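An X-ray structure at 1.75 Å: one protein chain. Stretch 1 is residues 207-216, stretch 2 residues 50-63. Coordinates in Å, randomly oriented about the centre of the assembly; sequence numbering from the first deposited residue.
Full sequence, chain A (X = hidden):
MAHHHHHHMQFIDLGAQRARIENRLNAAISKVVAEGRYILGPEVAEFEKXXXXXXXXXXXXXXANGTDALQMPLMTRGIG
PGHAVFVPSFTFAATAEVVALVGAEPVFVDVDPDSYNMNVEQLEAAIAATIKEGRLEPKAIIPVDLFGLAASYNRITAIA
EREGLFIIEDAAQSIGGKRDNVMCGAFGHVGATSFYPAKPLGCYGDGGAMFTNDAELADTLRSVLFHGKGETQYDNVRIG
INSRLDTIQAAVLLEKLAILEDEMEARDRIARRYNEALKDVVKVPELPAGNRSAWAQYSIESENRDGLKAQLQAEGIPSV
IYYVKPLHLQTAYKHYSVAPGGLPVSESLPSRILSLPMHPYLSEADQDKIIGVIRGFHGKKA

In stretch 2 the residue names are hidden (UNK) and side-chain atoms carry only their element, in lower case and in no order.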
# COMPACT_ATOMS: atom_id res chain seq x y z
N GLY A 207 -5.83 3.93 -4.11
CA GLY A 207 -4.87 4.89 -4.66
C GLY A 207 -4.84 6.10 -3.76
O GLY A 207 -5.76 6.31 -2.98
N GLY A 208 -3.85 6.94 -3.95
CA GLY A 208 -3.67 8.16 -3.16
C GLY A 208 -2.70 9.12 -3.80
O GLY A 208 -2.12 8.81 -4.83
N ALA A 209 -2.54 10.30 -3.20
CA ALA A 209 -1.48 11.19 -3.65
C ALA A 209 -1.11 12.17 -2.56
O ALA A 209 -1.90 12.42 -1.60
CB ALA A 209 -1.92 11.96 -4.88
N MET A 210 0.01 12.82 -2.78
CA MET A 210 0.53 13.89 -1.90
C MET A 210 0.81 15.09 -2.76
O MET A 210 1.12 14.94 -3.95
CB MET A 210 1.78 13.47 -1.15
CG MET A 210 1.55 12.20 -0.33
SD MET A 210 3.04 11.45 0.34
CE MET A 210 3.75 10.85 -1.19
N PHE A 211 0.72 16.26 -2.15
CA PHE A 211 0.80 17.54 -2.83
C PHE A 211 1.73 18.49 -2.08
O PHE A 211 1.68 18.59 -0.85
CB PHE A 211 -0.59 18.17 -2.90
CG PHE A 211 -1.67 17.23 -3.35
CD1 PHE A 211 -1.70 16.78 -4.67
CD2 PHE A 211 -2.65 16.80 -2.50
CE1 PHE A 211 -2.68 15.94 -5.13
CE2 PHE A 211 -3.62 15.91 -2.94
CZ PHE A 211 -3.66 15.49 -4.25
N THR A 212 2.60 19.21 -2.80
CA THR A 212 3.40 20.22 -2.14
C THR A 212 4.01 21.16 -3.17
O THR A 212 4.20 20.79 -4.33
CB THR A 212 4.51 19.61 -1.27
OG1 THR A 212 5.12 20.64 -0.48
CG2 THR A 212 5.55 18.86 -2.09
N ASN A 213 4.27 22.38 -2.71
CA ASN A 213 5.08 23.32 -3.49
C ASN A 213 6.57 23.30 -3.20
O ASN A 213 7.34 24.00 -3.85
CB ASN A 213 4.56 24.73 -3.29
CG ASN A 213 3.23 24.94 -3.95
OD1 ASN A 213 2.95 24.39 -4.99
ND2 ASN A 213 2.39 25.77 -3.33
N ASP A 214 6.97 22.49 -2.23
CA ASP A 214 8.38 22.38 -1.83
C ASP A 214 9.07 21.28 -2.64
O ASP A 214 8.82 20.08 -2.43
CB ASP A 214 8.41 22.10 -0.34
CG ASP A 214 9.82 21.88 0.23
OD1 ASP A 214 10.78 21.58 -0.48
OD2 ASP A 214 9.94 21.98 1.46
N ALA A 215 9.97 21.67 -3.55
CA ALA A 215 10.66 20.67 -4.40
C ALA A 215 11.49 19.65 -3.61
O ALA A 215 11.56 18.48 -3.97
CB ALA A 215 11.55 21.37 -5.44
N GLU A 216 12.15 20.10 -2.54
CA GLU A 216 12.96 19.21 -1.75
C GLU A 216 12.06 18.18 -1.06
O GLU A 216 12.37 17.00 -1.06
CB GLU A 216 13.77 19.98 -0.71
CG GLU A 216 14.80 19.12 0.00
CD GLU A 216 15.85 19.95 0.74
OE1 GLU A 216 16.58 20.74 0.10
OE2 GLU A 216 15.94 19.80 1.98
N UNK A 50 -1.62 16.81 -14.56
CA UNK A 50 -2.96 17.34 -14.77
C UNK A 50 -3.63 17.65 -13.44
O UNK A 50 -4.22 18.73 -13.29
c UNK A 50 -4.07 15.50 -18.02
c UNK A 50 -3.29 16.41 -17.07
c UNK A 50 -3.64 15.81 -19.46
c UNK A 50 -3.80 16.41 -15.63
n UNK A 50 -3.62 14.57 -20.29
N UNK A 51 -3.46 16.77 -12.45
CA UNK A 51 -4.01 17.05 -11.11
C UNK A 51 -3.31 18.25 -10.46
O UNK A 51 -3.95 19.13 -9.86
c UNK A 51 -4.41 14.72 -8.00
c UNK A 51 -6.10 16.32 -8.96
c UNK A 51 -4.62 15.99 -8.83
c UNK A 51 -3.92 15.85 -10.18
N UNK A 52 -2.00 18.35 -10.67
CA UNK A 52 -1.24 19.51 -10.17
C UNK A 52 -1.79 20.85 -10.68
O UNK A 52 -1.97 21.79 -9.92
N UNK A 53 -2.08 20.94 -11.97
CA UNK A 53 -2.64 22.19 -12.53
C UNK A 53 -4.01 22.48 -12.04
O UNK A 53 -4.33 23.61 -11.77
c UNK A 53 -1.16 22.11 -14.50
c UNK A 53 -2.61 22.14 -14.06
o UNK A 53 0.17 22.44 -16.39
c UNK A 53 -0.87 22.79 -15.81
o UNK A 53 -1.67 23.68 -16.23
N UNK A 54 -4.81 21.44 -11.86
CA UNK A 54 -6.16 21.57 -11.32
C UNK A 54 -6.12 22.16 -9.91
O UNK A 54 -6.92 23.05 -9.56
c UNK A 54 -8.28 20.27 -10.78
o UNK A 54 -12.16 20.58 -9.31
c UNK A 54 -8.63 19.74 -9.55
c UNK A 54 -9.29 20.92 -11.52
c UNK A 54 -10.59 21.02 -11.02
c UNK A 54 -9.92 19.82 -9.07
c UNK A 54 -6.87 20.19 -11.29
c UNK A 54 -10.88 20.48 -9.80
N UNK A 55 -5.19 21.67 -9.10
CA UNK A 55 -5.12 22.09 -7.71
C UNK A 55 -4.24 23.32 -7.50
O UNK A 55 -4.19 23.85 -6.39
c UNK A 55 -4.55 20.96 -6.85
c UNK A 55 -4.58 18.61 -5.95
c UNK A 55 -5.33 19.66 -6.78
c UNK A 55 -6.72 19.90 -6.25
N UNK A 56 -3.52 23.72 -8.53
CA UNK A 56 -2.50 24.79 -8.40
C UNK A 56 -1.33 24.48 -7.51
O UNK A 56 -0.84 25.36 -6.80
N UNK A 57 -0.86 23.25 -7.51
CA UNK A 57 0.31 22.91 -6.70
C UNK A 57 1.39 22.43 -7.65
O UNK A 57 1.09 21.81 -8.68
c UNK A 57 -1.13 22.22 -4.75
c UNK A 57 0.02 21.81 -5.65
c UNK A 57 -0.28 20.50 -6.32
N UNK A 58 2.63 22.72 -7.31
CA UNK A 58 3.75 22.47 -8.24
C UNK A 58 4.10 21.00 -8.34
O UNK A 58 4.57 20.55 -9.40
c UNK A 58 5.00 23.21 -7.78
o UNK A 58 6.00 26.43 -6.63
o UNK A 58 7.22 25.03 -7.80
c UNK A 58 6.12 25.45 -7.38
c UNK A 58 4.84 24.72 -7.79
N UNK A 59 3.93 20.27 -7.26
CA UNK A 59 4.32 18.85 -7.21
C UNK A 59 3.19 17.98 -6.76
O UNK A 59 2.64 18.20 -5.68
n UNK A 59 7.60 19.19 -7.59
n UNK A 59 8.22 21.09 -6.78
c UNK A 59 6.71 19.50 -6.59
c UNK A 59 7.10 20.69 -6.08
c UNK A 59 5.52 18.63 -6.26
c UNK A 59 8.49 20.17 -7.70
N UNK A 60 2.89 16.94 -7.55
CA UNK A 60 1.92 15.91 -7.16
C UNK A 60 2.66 14.60 -7.16
O UNK A 60 3.32 14.24 -8.17
c UNK A 60 -0.16 14.59 -7.74
c UNK A 60 0.74 15.79 -8.13
c UNK A 60 -0.03 17.13 -8.19
N UNK A 61 2.61 13.91 -6.02
CA UNK A 61 3.33 12.65 -5.84
C UNK A 61 2.27 11.56 -5.62
O UNK A 61 1.77 11.36 -4.50
c UNK A 61 5.05 11.40 -4.54
c UNK A 61 5.26 13.90 -4.77
c UNK A 61 4.78 15.13 -4.03
c UNK A 61 4.29 12.72 -4.65
N UNK A 62 1.97 10.84 -6.69
CA UNK A 62 0.95 9.77 -6.60
C UNK A 62 1.49 8.63 -5.73
O UNK A 62 2.69 8.41 -5.69
c UNK A 62 0.56 9.28 -8.00
N UNK A 63 0.60 7.94 -5.00
CA UNK A 63 1.02 6.81 -4.16
C UNK A 63 -0.12 5.81 -4.04
O UNK A 63 -1.13 5.91 -4.76
s UNK A 63 0.30 8.36 -1.88
c UNK A 63 1.48 7.33 -2.79
O HOH W 1 -0.36 26.29 -4.19
O HOH W 2 9.06 23.76 -6.43

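Position 50 carries four carbons in a row ending in nitrogen, out of reach of stretch 1: Lys50, a long charged chain suited to an exposed helix face. Position 51 has four carbons forked at the second, and one tip lies at the edge of the Phe211 ring. It is Leu51, an apolar branched chain meeting a buried ring, with CD2 3.6 Å from Phe211 CE1.

Position 52 has no side-chain atoms. This is Gly52; an ideal CB here would be crowded by the carbonyl oxygen of position 57. At 53, three carbons end in two oxygens, far from stretch 1: Glu53, exposed, as suits a charged end. Position 54 bears one carbon and a six-carbon ring with an oxygen, so Tyr54, whose hydroxyl is hydrogen-bonded elsewhere in the structure.

Position 55 again shows four carbons forked at the second, one lying over a face of the Phe211 ring. It is Leu55, and its CD1 sits 3.7 Å from the ring centroid in a CH-pi contact. Position 56, bare and with phi of 64°, is Gly56, since positive phi favours glycine where the chain leaves the helix.

Position 57 has one carbon carrying two more, one facing Phe211 CB: Val57, compact and buried, with CG2 4.1 Å from Phe211 CB. Position 58 has three carbons, the third carrying two oxygens, and touches the Asn213 side chain. It is Glu58, exposed; its N donates to Asn213 OD1 at 2.9 Å, while its OE1 accepts from a water that also donates to Asn213 O.

At 59, one carbon leads to a five-membered ring with two nitrogens, touching Ala215: His59. NE2 lies 3.4 Å from Ala215 CA and hydrogen-bonds to that same water, which a partly exposed polar ring can reach. Position 60, three carbons branched at the first, reaches Phe211 and Ala209: Val60, apolar among apolar neighbours, with CG1 3.9 Å from Phe211 CE1. Position 61 has four carbons forked at the first, one arm two carbons long, against Met210: Ile61, buried, with CG2 3.6 Å from Met210 CE.

A single carbon at 62, beside Ala209, gives Ala62, small where the paired CA atoms come within 4.1 Å. One carbon and a sulfur, near Ala209 N, mark 63 as Cys63, compact and buried, with SG 3.7 Å from Ala209 N.

The contact is an antiparallel strand pairing. Gly208, Met210 and Thr212 each exchange two backbone hydrogen bonds with Cys63, Ile61 and His59, respectively. Alternation places the side chains of Met210, Thr212, Cys63, Ile61 and His59 on one face and those of Ala209, Phe211, Val60 and Ala62 on the other, where the Phe211 ring packs against the helix leucines. Beyond the strands, Asn213 extends the pairing through its side chain.

Stretch 2, residues 50-63: KLGEYLGVEHVIAC
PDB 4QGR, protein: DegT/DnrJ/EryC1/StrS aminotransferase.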